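Local coordinates for protein decaprenyl diphosphate synthase (Rhodobacter capsulatus, PDB 3MZV) that probably builds a long all-trans polyprenyl diphosphate, precursor of quinone side chains, by adding isopentenyl diphosphate units to farnesyl diphosphate with magnesium as cofactor, at residues V68-G72 / P73-H77; Q130-T133 / D134-N137. All coordinates share one frame; numbering follows the deposited sequence. Where two conformers were deposited one is given.

Contact 1 of 2, residues V68-G72 / P73-H77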
ATOM      1  N   VAL B  68      16.549 -22.532  13.071  1.00 38.82           N
ATOM      2  CA  VAL B  68      17.726 -22.878  12.271  1.00 39.04           C
ATOM      3  C   VAL B  68      19.025 -22.323  12.900  1.00 39.97           C
ATOM      4  O   VAL B  68      20.091 -22.301  12.259  1.00 41.02           O
ATOM      5  CB  VAL B  68      17.542 -22.457  10.793  1.00 38.07           C
ATOM      6  CG1 VAL B  68      16.351 -23.170  10.165  1.00 36.78           C
ATOM      7  CG2 VAL B  68      17.453 -20.930  10.662  1.00 35.43           C
ATOM      8  N   GLY B  69      18.939 -21.839  14.138  1.00 39.26           N
ATOM      9  CA  GLY B  69      20.110 -21.415  14.911  1.00 39.26           C
ATOM     10  C   GLY B  69      20.567 -19.965  14.799  1.00 39.02           C
ATOM     11  O   GLY B  69      21.708 -19.663  15.121  1.00 37.97           O
ATOM     12  N   TYR B  70      19.689 -19.075  14.339  1.00 37.09           N
ATOM     13  CA  TYR B  70      20.046 -17.686  14.147  1.00 37.32           C
ATOM     14  C   TYR B  70      20.071 -17.000  15.497  1.00 38.64           C
ATOM     15  O   TYR B  70      19.191 -17.230  16.310  1.00 39.75           O
ATOM     16  CB  TYR B  70      19.014 -17.006  13.270  1.00 35.53           C
ATOM     17  CG  TYR B  70      19.362 -15.615  12.828  1.00 36.16           C
ATOM     18  CD1 TYR B  70      20.556 -15.352  12.128  1.00 37.92           C
ATOM     19  CD2 TYR B  70      18.526 -14.559  13.119  1.00 35.21           C
ATOM     20  CE1 TYR B  70      20.869 -14.069  11.693  1.00 36.19           C
ATOM     21  CE2 TYR B  70      18.798 -13.304  12.677  1.00 33.85           C
ATOM     22  CZ  TYR B  70      19.986 -13.045  11.963  1.00 36.30           C
ATOM     23  OH  TYR B  70      20.272 -11.756  11.561  1.00 33.90           O
ATOM     24  N   GLY B  71      21.089 -16.188  15.720  1.00 38.81           N
ATOM     25  CA  GLY B  71      21.255 -15.443  16.961  1.00 40.16           C
ATOM     26  C   GLY B  71      20.815 -13.988  16.880  1.00 39.55           C
ATOM     27  O   GLY B  71      20.925 -13.269  17.863  1.00 41.10           O
ATOM     28  N   GLY B  72      20.313 -13.535  15.734  1.00 39.12           N
ATOM     29  CA  GLY B  72      19.841 -12.152  15.603  1.00 38.77           C
ATOM     30  C   GLY B  72      20.870 -11.347  14.836  1.00 39.16           C
ATOM     31  O   GLY B  72      21.928 -11.887  14.477  1.00 39.37           O
ATOM     32  N   PRO B  73      20.576 -10.065  14.598  1.00 38.16           N
ATOM     33  CA  PRO B  73      19.400  -9.369  15.125  1.00 37.13           C
ATOM     34  C   PRO B  73      18.222  -9.240  14.161  1.00 35.70           C
ATOM     35  O   PRO B  73      17.196  -8.698  14.523  1.00 34.03           O
ATOM     36  CB  PRO B  73      19.946  -7.976  15.344  1.00 37.54           C
ATOM     37  CG  PRO B  73      20.925  -7.830  14.202  1.00 39.31           C
ATOM     38  CD  PRO B  73      21.476  -9.145  13.901  1.00 38.40           C
ATOM     39  N   PHE B  74      18.400  -9.633  12.908  1.00 34.21           N
ATOM     40  CA  PHE B  74      17.479  -9.182  11.859  1.00 32.98           C
ATOM     41  C   PHE B  74      16.205 -10.005  11.705  1.00 31.96           C
ATOM     42  O   PHE B  74      15.364  -9.681  10.876  1.00 29.77           O
ATOM     43  CB  PHE B  74      18.213  -9.102  10.541  1.00 32.45           C
ATOM     44  CG  PHE B  74      19.247  -7.983  10.496  1.00 34.97           C
ATOM     45  CD1 PHE B  74      18.921  -6.713  10.845  1.00 35.48           C
ATOM     46  CD2 PHE B  74      20.567  -8.252  10.154  1.00 37.38           C
ATOM     47  CE1 PHE B  74      19.877  -5.693  10.808  1.00 37.75           C
ATOM     48  CE2 PHE B  74      21.523  -7.219  10.117  1.00 39.20           C
ATOM     49  CZ  PHE B  74      21.157  -5.962  10.456  1.00 34.53           C
ATOM     50  N   HIS B  75      16.058 -11.077  12.474  1.00 31.32           N
ATOM     51  CA  HIS B  75      14.789 -11.802  12.493  1.00 31.60           C
ATOM     52  C   HIS B  75      13.696 -10.913  13.170  1.00 32.41           C
ATOM     53  O   HIS B  75      12.515 -11.027  12.868  1.00 31.15           O
ATOM     54  CB  HIS B  75      14.925 -13.163  13.173  1.00 32.12           C
ATOM     55  CG  HIS B  75      15.304 -13.080  14.598  1.00 31.90           C
ATOM     56  ND1 HIS B  75      16.340 -12.288  15.045  1.00 32.97           N
ATOM     57  CD2 HIS B  75      14.803 -13.704  15.696  1.00 34.28           C
ATOM     58  CE1 HIS B  75      16.436 -12.395  16.359  1.00 32.59           C
ATOM     59  NE2 HIS B  75      15.520 -13.253  16.780  1.00 36.17           N
ATOM     60  N   VAL B  76      14.115 -10.056  14.079  1.00 33.11           N
ATOM     61  CA  VAL B  76      13.210  -9.058  14.688  1.00 34.31           C
ATOM     62  C   VAL B  76      12.635  -8.068  13.659  1.00 33.79           C
ATOM     63  O   VAL B  76      11.395  -7.905  13.516  1.00 34.80           O
ATOM     64  CB  VAL B  76      13.888  -8.349  15.877  1.00 34.85           C
ATOM     65  CG1 VAL B  76      12.927  -7.290  16.440  1.00 36.99           C
ATOM     66  CG2 VAL B  76      14.210  -9.413  16.993  1.00 34.94           C
ATOM     67  N   HIS B  77      13.522  -7.515  12.853  1.00 33.77           N
ATOM     68  CA  HIS B  77      13.133  -6.626  11.757  1.00 32.50           C
ATOM     69  C   HIS B  77      12.153  -7.326  10.817  1.00 32.19           C
ATOM     70  O   HIS B  77      11.135  -6.756  10.425  1.00 31.15           O
ATOM     71  CB  HIS B  77      14.335  -6.148  10.947  1.00 31.90           C
ATOM     72  CG  HIS B  77      15.373  -5.426  11.747  1.00 35.31           C
ATOM     73  ND1 HIS B  77      16.040  -6.012  12.802  1.00 37.29           N
ATOM     74  CD2 HIS B  77      15.876  -4.171  11.630  1.00 36.82           C
ATOM     75  CE1 HIS B  77      16.897  -5.140  13.312  1.00 41.67           C
ATOM     76  NE2 HIS B  77      16.796  -4.007  12.634  1.00 37.12           N
TER
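From Y70 to H75 the backbone swings through a cis peptide between G72 and P73 and drops into the start of helix 74-96. The linker is an interhelical turn of the all-helical polyprenyl synthetase fold. It opens with a Schellman motif that ends helix 56-67, in which Y70 N returns to A65 O, G69 N returns to R66 O, and G69 supplies the positive phi. Y70 then folds its ring forward over the turn: CG stands anti to the backbone N (chi1 -172°), which carries the hydroxyl to the backbone amide of F74. There F74 N donates to Y70 OH at 3.1 Å, reaching it at the ring edge and in the ring plane, with an N-H...O angle of 157°. The edge of the same ring turns toward the face of H75, an offset edge-to-face pair with planes at 86°; Y70 CE2 lies 3.6 Å from H75 ND1. On one face of the tyrosine lies G72 N, 3.3 Å above the plane and displaced toward the rim. G72, at positive phi, has backbone angles at which a beta-carbon would collide with the carbonyl oxygen of G71. Beyond the turn, P73 CG sits over the centre of the F74 ring, and F74 CD1 in turn over that of H77. G72 CA also lies 3.5 Å from both ND1 and CE1 of H75.

Contact 2 of 2, residues Q130-T133 / D134-N137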
ATOM      1  N   GLN B 130      11.139   0.279   4.354  1.00 35.07           N
ATOM      2  CA  GLN B 130      12.268   1.071   4.757  1.00 35.40           C
ATOM      3  C   GLN B 130      13.062   0.319   5.804  1.00 35.87           C
ATOM      4  O   GLN B 130      14.298   0.204   5.690  1.00 36.13           O
ATOM      5  CB  GLN B 130      11.808   2.425   5.286  1.00 36.08           C
ATOM      6  CG  GLN B 130      12.921   3.388   5.546  1.00 38.02           C
ATOM      7  CD  GLN B 130      12.427   4.657   6.204  1.00 43.80           C
ATOM      8  OE1 GLN B 130      11.368   4.671   6.868  1.00 47.13           O
ATOM      9  NE2 GLN B 130      13.184   5.722   6.040  1.00 39.65           N
ATOM     10  N   LEU B 131      12.342  -0.215   6.794  1.00 35.03           N
ATOM     11  CA  LEU B 131      12.935  -1.002   7.858  1.00 35.33           C
ATOM     12  C   LEU B 131      13.732  -2.208   7.322  1.00 36.02           C
ATOM     13  O   LEU B 131      14.866  -2.441   7.775  1.00 37.23           O
ATOM     14  CB  LEU B 131      11.827  -1.476   8.785  1.00 35.22           C
ATOM     15  CG  LEU B 131      12.194  -2.438   9.926  1.00 35.68           C
ATOM     16  CD1 LEU B 131      13.278  -1.849  10.799  1.00 36.57           C
ATOM     17  CD2 LEU B 131      10.984  -2.768  10.730  1.00 37.33           C
ATOM     18  N   MET B 132      13.169  -2.912   6.320  1.00 35.82           N
ATOM     19  CA  MET B 132      13.828  -4.088   5.765  0.50 35.06           C
ATOM     20  C   MET B 132      15.197  -3.817   5.175  1.00 35.96           C
ATOM     21  O   MET B 132      16.040  -4.708   5.189  1.00 35.29           O
ATOM     22  CB  MET B 132      12.942  -4.737   4.727  0.50 34.39           C
ATOM     23  CG  MET B 132      11.815  -5.469   5.329  0.50 31.16           C
ATOM     24  SD  MET B 132      12.409  -6.642   6.510  0.50 25.43           S
ATOM     25  CE  MET B 132      13.424  -7.563   5.349  0.50 30.90           C
ATOM     26  N   THR B 133      15.416  -2.602   4.684  1.00 35.95           N
ATOM     27  CA  THR B 133      16.685  -2.216   4.098  1.00 37.64           C
ATOM     28  C   THR B 133      17.833  -2.217   5.135  1.00 38.16           C
ATOM     29  O   THR B 133      18.994  -2.424   4.775  1.00 38.78           O
ATOM     30  CB  THR B 133      16.623  -0.856   3.372  1.00 37.79           C
ATOM     31  OG1 THR B 133      16.476   0.231   4.316  1.00 39.17           O
ATOM     32  CG2 THR B 133      15.490  -0.859   2.363  1.00 36.53           C
ATOM     33  N   ASP B 134      17.499  -2.042   6.407  1.00 37.97           N
ATOM     34  CA  ASP B 134      18.495  -2.169   7.472  1.00 38.48           C
ATOM     35  C   ASP B 134      19.110  -3.596   7.483  1.00 37.86           C
ATOM     36  O   ASP B 134      20.221  -3.777   7.949  1.00 38.65           O
ATOM     37  CB  ASP B 134      17.868  -1.926   8.847  1.00 38.86           C
ATOM     38  CG  ASP B 134      17.465  -0.491   9.076  1.00 41.68           C
ATOM     39  OD1 ASP B 134      17.704   0.332   8.200  1.00 42.30           O
ATOM     40  OD2 ASP B 134      16.878  -0.220  10.153  1.00 46.14           O
ATOM     41  N   THR B 135      18.404  -4.602   6.984  1.00 37.33           N
ATOM     42  CA  THR B 135      18.939  -5.946   7.040  1.00 37.46           C
ATOM     43  C   THR B 135      20.022  -6.172   5.983  1.00 38.75           C
ATOM     44  O   THR B 135      20.726  -7.163   6.065  1.00 38.40           O
ATOM     45  CB  THR B 135      17.866  -7.060   6.839  1.00 37.75           C
ATOM     46  OG1 THR B 135      17.397  -7.021   5.498  1.00 36.60           O
ATOM     47  CG2 THR B 135      16.698  -6.926   7.772  1.00 36.24           C
ATOM     48  N   GLY B 136      20.082  -5.331   4.954  1.00 38.75           N
ATOM     49  CA  GLY B 136      20.954  -5.568   3.793  1.00 39.05           C
ATOM     50  C   GLY B 136      20.650  -6.804   2.942  1.00 39.13           C
ATOM     51  O   GLY B 136      21.406  -7.146   2.034  1.00 41.13           O
ATOM     52  N   ASN B 137      19.545  -7.502   3.209  1.00 38.17           N
ATOM     53  CA  ASN B 137      19.263  -8.746   2.514  1.00 36.78           C
ATOM     54  C   ASN B 137      18.192  -8.482   1.438  1.00 37.42           C
ATOM     55  O   ASN B 137      16.991  -8.300   1.756  1.00 35.26           O
ATOM     56  CB  ASN B 137      18.825  -9.826   3.523  1.00 36.72           C
ATOM     57  CG  ASN B 137      18.752 -11.184   2.930  1.00 35.09           C
ATOM     58  OD1 ASN B 137      17.978 -11.445   2.030  1.00 35.99           O
ATOM     59  ND2 ASN B 137      19.554 -12.086   3.451  1.00 38.28           N
TER
HETATM   60  O   HOH W   1      15.461   1.929   7.892  1.00 35.81           O
HETATM   61  O   HOH W   2      18.597   1.127   5.779  1.00 39.21           O
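D134, T133 and M132 carry most of this helix end, where helix 114-133 runs into a type I beta turn from T133 to G136, closed by G136 N bonding to T133 O. D134 lies back along the last turn: CB rests 3.2 Å from L131 O, and chi1 of -70°, with CG beside its own backbone N, places that carboxylate carbon 3.5 Å from the same oxygen. Its two carboxylate oxygens divide the work. OD2 forms a salt bridge with R32 of helix 19-32, while OD1 takes one hydrogen from each of two waters. One water also donates to Q130 O, the other to T133 OG1, 2.7 Å away. That hydroxyl gives its own proton to Q130 O at 2.6 Å, in the carbonyl plane, so donor and acceptor roles are both used. M132 contributes chiefly its carbonyl. Its oxygen receives T135 OG1 at 2.7 Å, almost in line with the C=O bond, and T135 N at 3.0 Å from well above the carbonyl plane. T135 OG1 then accepts from N137 N at 3.2 Å and 164°, an ST turn leading to the N-cap of helix 138-161. A valine at T135 would probably leave N137 N without its acceptor and M132 O with one donor fewer. Side-chain hydroxyls and bound water thus take up backbone groups at a helix end, where the regular helical pairing stops.

Overall arrangement
Contacts 1 and 2 are in series along the chain, yet their centres lie about 13 Å apart and their side chains meet. F74 reaches over the turn of contact 2, with its CZ 3.5 Å from D134 O and its CD1 3.8 Å from T135 CG2; H77 CD2 packs 3.6 Å from L131 CD1. The start of helix 74-96 is thereby set against the end of helix 114-133. Both contacts are peripheral, their centres about 23 and 24 Å from the chain centre. The first aspartate-rich motif of this family lies at the other end of helix 74-96. Contact 2 alone touches the second subunit, where Q130 NE2 hydrogen-bonds to E142 OE2 and T133 packs on the same residue.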